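Local coordinates for Tat-secreted protein Rv2525c (Mycobacterium tuberculosis, PDB 4PMQ), which probably acts as a peptidoglycan hydrolase with glycosidase activity and shows esterase activity toward p-nitrophenyl esters in vitro, at residues W76-A87 with Q121-V132. Numbering follows the deposited sequence.
Sequences WLGGASAGVQHA and QIVPYLRSWESV
Tyr125 enters the neighbouring helix as a knob among Gly79, Ala82, Gly83 and His86. With CG anti to the backbone N (chi1 178°), its ring reaches across, Trp76 CA over one face, 3.7 Å from the centroid of the Tyr125 ring, and Trp129 CD1 over the other. With no side chain, Gly83 lets Ser128 CB come within 3.5 Å of its CA. Gly79 suits its place by a positive phi and by close approach, its CA 4.2 Å from Tyr125 CA and 3.5 Å from Gln121 O in a C-H...O contact. Small Ser128 adds a bond of its own, OG donating to Ala80 O at 2.6 Å while Val84 N shares that carbonyl. Helices 79-96 and 115-133 are successive helices of a TIM-barrel-like domain, each followed by a parallel strand, and their segments cross at -33°. Farther along, Ala87 sits over the Trp129 indole face in a CH-pi contact, its CA 3.5 Å from the centroid of the six-membered ring and its CB over the same face; Val132 CB packs against Ala87 CB. At the other end Ile122 CG1 and CD1 cover one face of the Trp76 indole, Leu77 CD2 the opposite, and Gln121 NE2 donates to Leu77 O (2.9 Å) on a lone pair in the carbonyl plane. Behind this shell, Trp129 NE1 donates to Tyr125 OH at 3.0 Å; Asp111 holds Trp76 NE1, and Tyr66 bonds His86 ND1 and meets Trp129 edge-to-face.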
loop_
_atom_site.group_PDB
_atom_site.type_symbol
_atom_site.label_atom_id
_atom_site.label_comp_id
_atom_site.label_asym_id
_atom_site.label_seq_id
_atom_site.Cartn_x
_atom_site.Cartn_y
_atom_site.Cartn_z
ATOM N N TRP A 76 -8.766 -7.477 6.493
ATOM C CA TRP A 76 -9.593 -6.744 7.467
ATOM C C TRP A 76 -10.817 -7.539 7.990
ATOM O O TRP A 76 -11.449 -7.094 8.944
ATOM C CB TRP A 76 -10.067 -5.434 6.811
ATOM C CG TRP A 76 -10.796 -5.647 5.521
ATOM C CD1 TRP A 76 -10.267 -5.669 4.257
ATOM C CD2 TRP A 76 -12.203 -5.836 5.375
ATOM N NE1 TRP A 76 -11.277 -5.842 3.331
ATOM C CE2 TRP A 76 -12.474 -5.940 3.994
ATOM C CE3 TRP A 76 -13.272 -5.907 6.284
ATOM C CZ2 TRP A 76 -13.776 -6.069 3.503
ATOM C CZ3 TRP A 76 -14.556 -6.020 5.790
ATOM C CH2 TRP A 76 -14.792 -6.138 4.419
ATOM N N LEU A 77 -11.127 -8.709 7.413
ATOM C CA LEU A 77 -12.306 -9.450 7.872
ATOM C C LEU A 77 -12.245 -9.804 9.359
ATOM O O LEU A 77 -13.283 -9.748 10.022
ATOM C CB LEU A 77 -12.537 -10.717 7.041
ATOM C CG LEU A 77 -12.907 -10.466 5.570
ATOM C CD1 LEU A 77 -12.959 -11.789 4.809
ATOM C CD2 LEU A 77 -14.271 -9.747 5.455
ATOM N N GLY A 78 -11.056 -10.144 9.855
ATOM C CA GLY A 78 -10.847 -10.530 11.254
ATOM C C GLY A 78 -10.764 -9.400 12.267
ATOM O O GLY A 78 -10.477 -9.648 13.446
ATOM N N GLY A 79 -11.027 -8.160 11.829
ATOM C CA GLY A 79 -11.057 -7.001 12.711
ATOM C C GLY A 79 -9.802 -6.807 13.550
ATOM O O GLY A 79 -8.686 -6.893 13.033
ATOM N N ALA A 80 -9.988 -6.547 14.867
ATOM C CA ALA A 80 -8.879 -6.201 15.773
ATOM C C ALA A 80 -7.826 -7.301 15.870
ATOM O O ALA A 80 -6.621 -7.009 15.760
ATOM C CB ALA A 80 -9.410 -5.851 17.145
ATOM N N SER A 81 -8.255 -8.548 16.077
ATOM C CA SER A 81 -7.324 -9.673 16.213
ATOM C C SER A 81 -6.486 -9.818 14.928
ATOM O O SER A 81 -5.250 -9.923 14.999
ATOM C CB SER A 81 -8.087 -10.953 16.530
ATOM O OG SER A 81 -7.185 -12.044 16.614
ATOM N N ALA A 82 -7.148 -9.744 13.748
ATOM C CA ALA A 82 -6.413 -9.826 12.479
ATOM C C ALA A 82 -5.445 -8.639 12.321
ATOM O O ALA A 82 -4.327 -8.800 11.832
ATOM C CB ALA A 82 -7.387 -9.867 11.301
ATOM N N GLY A 83 -5.886 -7.460 12.717
ATOM C CA GLY A 83 -5.068 -6.262 12.603
ATOM C C GLY A 83 -3.721 -6.394 13.292
ATOM O O GLY A 83 -2.697 -6.024 12.700
ATOM N N VAL A 84 -3.693 -6.925 14.541
ATOM C CA VAL A 84 -2.402 -6.972 15.250
ATOM C C VAL A 84 -1.460 -7.974 14.600
ATOM O O VAL A 84 -0.277 -7.668 14.460
ATOM C CB VAL A 84 -2.496 -7.173 16.785
ATOM C CG1 VAL A 84 -3.217 -6.002 17.440
ATOM C CG2 VAL A 84 -3.152 -8.498 17.159
ATOM N N GLN A 85 -1.988 -9.129 14.155
ATOM C CA GLN A 85 -1.157 -10.137 13.489
ATOM C C GLN A 85 -0.560 -9.581 12.174
ATOM O O GLN A 85 0.642 -9.702 11.940
ATOM C CB GLN A 85 -2.016 -11.373 13.189
ATOM C CG GLN A 85 -2.459 -12.119 14.456
ATOM C CD GLN A 85 -3.639 -13.044 14.224
ATOM O OE1 GLN A 85 -4.144 -13.208 13.104
ATOM N NE2 GLN A 85 -4.143 -13.632 15.297
ATOM N N HIS A 86 -1.396 -8.943 11.342
ATOM C CA HIS A 86 -0.893 -8.425 10.073
ATOM C C HIS A 86 0.043 -7.216 10.293
ATOM O O HIS A 86 1.089 -7.124 9.644
ATOM C CB HIS A 86 -2.083 -8.055 9.172
ATOM C CG HIS A 86 -2.804 -9.270 8.670
ATOM N ND1 HIS A 86 -2.209 -10.145 7.751
ATOM C CD2 HIS A 86 -4.050 -9.719 8.951
ATOM C CE1 HIS A 86 -3.088 -11.112 7.549
ATOM N NE2 HIS A 86 -4.218 -10.891 8.233
ATOM N N ALA A 87 -0.314 -6.317 11.221
ATOM C CA ALA A 87 0.526 -5.129 11.458
ATOM C C ALA A 87 1.913 -5.503 11.985
ATOM O O ALA A 87 2.919 -4.929 11.574
ATOM C CB ALA A 87 -0.172 -4.187 12.445
ATOM N N GLN A 121 -15.798 -4.115 11.115
ATOM C CA GLN A 121 -14.557 -4.874 10.879
ATOM C C GLN A 121 -13.347 -3.978 10.556
ATOM O O GLN A 121 -12.264 -4.151 11.137
ATOM C CB GLN A 121 -14.787 -5.871 9.729
ATOM C CG GLN A 121 -15.836 -6.966 10.107
ATOM C CD GLN A 121 -16.310 -7.807 8.937
ATOM O OE1 GLN A 121 -17.202 -7.403 8.178
ATOM N NE2 GLN A 121 -15.786 -9.039 8.806
ATOM N N ILE A 122 -13.500 -3.045 9.614
ATOM C CA ILE A 122 -12.346 -2.222 9.181
ATOM C C ILE A 122 -11.868 -1.264 10.293
ATOM O O ILE A 122 -10.664 -1.121 10.452
ATOM C CB ILE A 122 -12.660 -1.461 7.869
ATOM C CG1 ILE A 122 -12.918 -2.496 6.758
ATOM C CG2 ILE A 122 -11.473 -0.527 7.505
ATOM C CD1 ILE A 122 -13.514 -1.875 5.456
ATOM N N VAL A 123 -12.790 -0.650 11.053
ATOM C CA VAL A 123 -12.397 0.257 12.138
ATOM C C VAL A 123 -11.515 -0.545 13.163
ATOM O O VAL A 123 -10.358 -0.152 13.356
ATOM C CB VAL A 123 -13.622 0.951 12.791
ATOM C CG1 VAL A 123 -13.260 1.596 14.127
ATOM C CG2 VAL A 123 -14.204 1.997 11.835
ATOM N N PRO A 124 -11.946 -1.691 13.740
ATOM C CA PRO A 124 -11.031 -2.365 14.684
ATOM C C PRO A 124 -9.742 -2.813 13.983
ATOM O O PRO A 124 -8.679 -2.828 14.617
ATOM C CB PRO A 124 -11.837 -3.541 15.224
ATOM C CG PRO A 124 -13.062 -3.639 14.392
ATOM C CD PRO A 124 -13.285 -2.321 13.718
ATOM N N TYR A 125 -9.839 -3.225 12.673
ATOM C CA TYR A 125 -8.649 -3.663 11.917
ATOM C C TYR A 125 -7.598 -2.526 11.856
ATOM O O TYR A 125 -6.438 -2.707 12.267
ATOM C CB TYR A 125 -9.044 -4.095 10.487
ATOM C CG TYR A 125 -7.860 -4.515 9.645
ATOM C CD1 TYR A 125 -7.182 -5.706 9.905
ATOM C CD2 TYR A 125 -7.418 -3.730 8.579
ATOM C CE1 TYR A 125 -6.085 -6.096 9.147
ATOM C CE2 TYR A 125 -6.308 -4.108 7.815
ATOM C CZ TYR A 125 -5.631 -5.283 8.119
ATOM O OH TYR A 125 -4.524 -5.673 7.402
ATOM N N LEU A 126 -8.041 -1.342 11.410
ATOM C CA LEU A 126 -7.161 -0.172 11.272
ATOM C C LEU A 126 -6.702 0.375 12.648
ATOM O O LEU A 126 -5.559 0.845 12.765
ATOM C CB LEU A 126 -7.824 0.924 10.425
ATOM C CG LEU A 126 -8.006 0.603 8.927
ATOM C CD1 LEU A 126 -8.681 1.758 8.199
ATOM C CD2 LEU A 126 -6.669 0.245 8.231
ATOM N N ARG A 127 -7.568 0.284 13.690
ATOM C CA ARG A 127 -7.162 0.713 15.036
ATOM C C ARG A 127 -6.018 -0.227 15.527
ATOM O O ARG A 127 -5.087 0.255 16.185
ATOM C CB ARG A 127 -8.334 0.740 16.009
ATOM C CG ARG A 127 -9.304 1.890 15.750
ATOM C CD ARG A 127 -10.420 1.901 16.777
ATOM N NE ARG A 127 -11.262 3.096 16.669
ATOM C CZ ARG A 127 -12.495 3.193 17.144
ATOM N NH1 ARG A 127 -13.065 2.156 17.748
ATOM N NH2 ARG A 127 -13.190 4.312 16.980
ATOM N N SER A 128 -6.075 -1.552 15.187
ATOM C CA SER A 128 -4.972 -2.470 15.550
ATOM C C SER A 128 -3.683 -2.063 14.868
ATOM O O SER A 128 -2.622 -2.086 15.508
ATOM C CB SER A 128 -5.311 -3.908 15.192
ATOM O OG SER A 128 -6.186 -4.429 16.170
ATOM N N TRP A 129 -3.750 -1.660 13.565
ATOM C CA TRP A 129 -2.560 -1.159 12.895
ATOM C C TRP A 129 -2.005 0.041 13.676
ATOM O O TRP A 129 -0.799 0.088 13.928
ATOM C CB TRP A 129 -2.863 -0.781 11.443
ATOM C CG TRP A 129 -2.693 -1.939 10.511
ATOM C CD1 TRP A 129 -3.613 -2.898 10.204
ATOM C CD2 TRP A 129 -1.500 -2.274 9.782
ATOM N NE1 TRP A 129 -3.081 -3.794 9.295
ATOM C CE2 TRP A 129 -1.775 -3.457 9.048
ATOM C CE3 TRP A 129 -0.222 -1.702 9.693
ATOM C CZ2 TRP A 129 -0.836 -4.035 8.181
ATOM C CZ3 TRP A 129 0.715 -2.280 8.839
ATOM C CH2 TRP A 129 0.399 -3.421 8.084
ATOM N N GLU A 130 -2.893 0.987 14.096
ATOM C CA GLU A 130 -2.436 2.155 14.874
ATOM C C GLU A 130 -1.815 1.744 16.219
ATOM O O GLU A 130 -0.883 2.399 16.696
ATOM C CB GLU A 130 -3.598 3.088 15.140
ATOM C CG GLU A 130 -4.133 3.693 13.832
ATOM C CD GLU A 130 -5.037 4.880 14.127
ATOM O OE1 GLU A 130 -5.629 4.907 15.226
ATOM O OE2 GLU A 130 -5.138 5.792 13.275
ATOM N N SER A 131 -2.334 0.680 16.820
ATOM C CA SER A 131 -1.827 0.220 18.100
ATOM C C SER A 131 -0.488 -0.467 17.957
ATOM O O SER A 131 0.202 -0.614 18.961
ATOM C CB SER A 131 -2.812 -0.727 18.774
ATOM O OG SER A 131 -2.350 -1.011 20.095
ATOM N N VAL A 132 -0.146 -0.951 16.762
ATOM C CA VAL A 132 1.114 -1.671 16.599
ATOM C C VAL A 132 2.203 -0.713 16.127
ATOM O O VAL A 132 3.262 -0.632 16.788
ATOM C CB VAL A 132 0.949 -2.862 15.625
ATOM C CG1 VAL A 132 2.308 -3.477 15.281
ATOM C CG2 VAL A 132 0.008 -3.921 16.224
#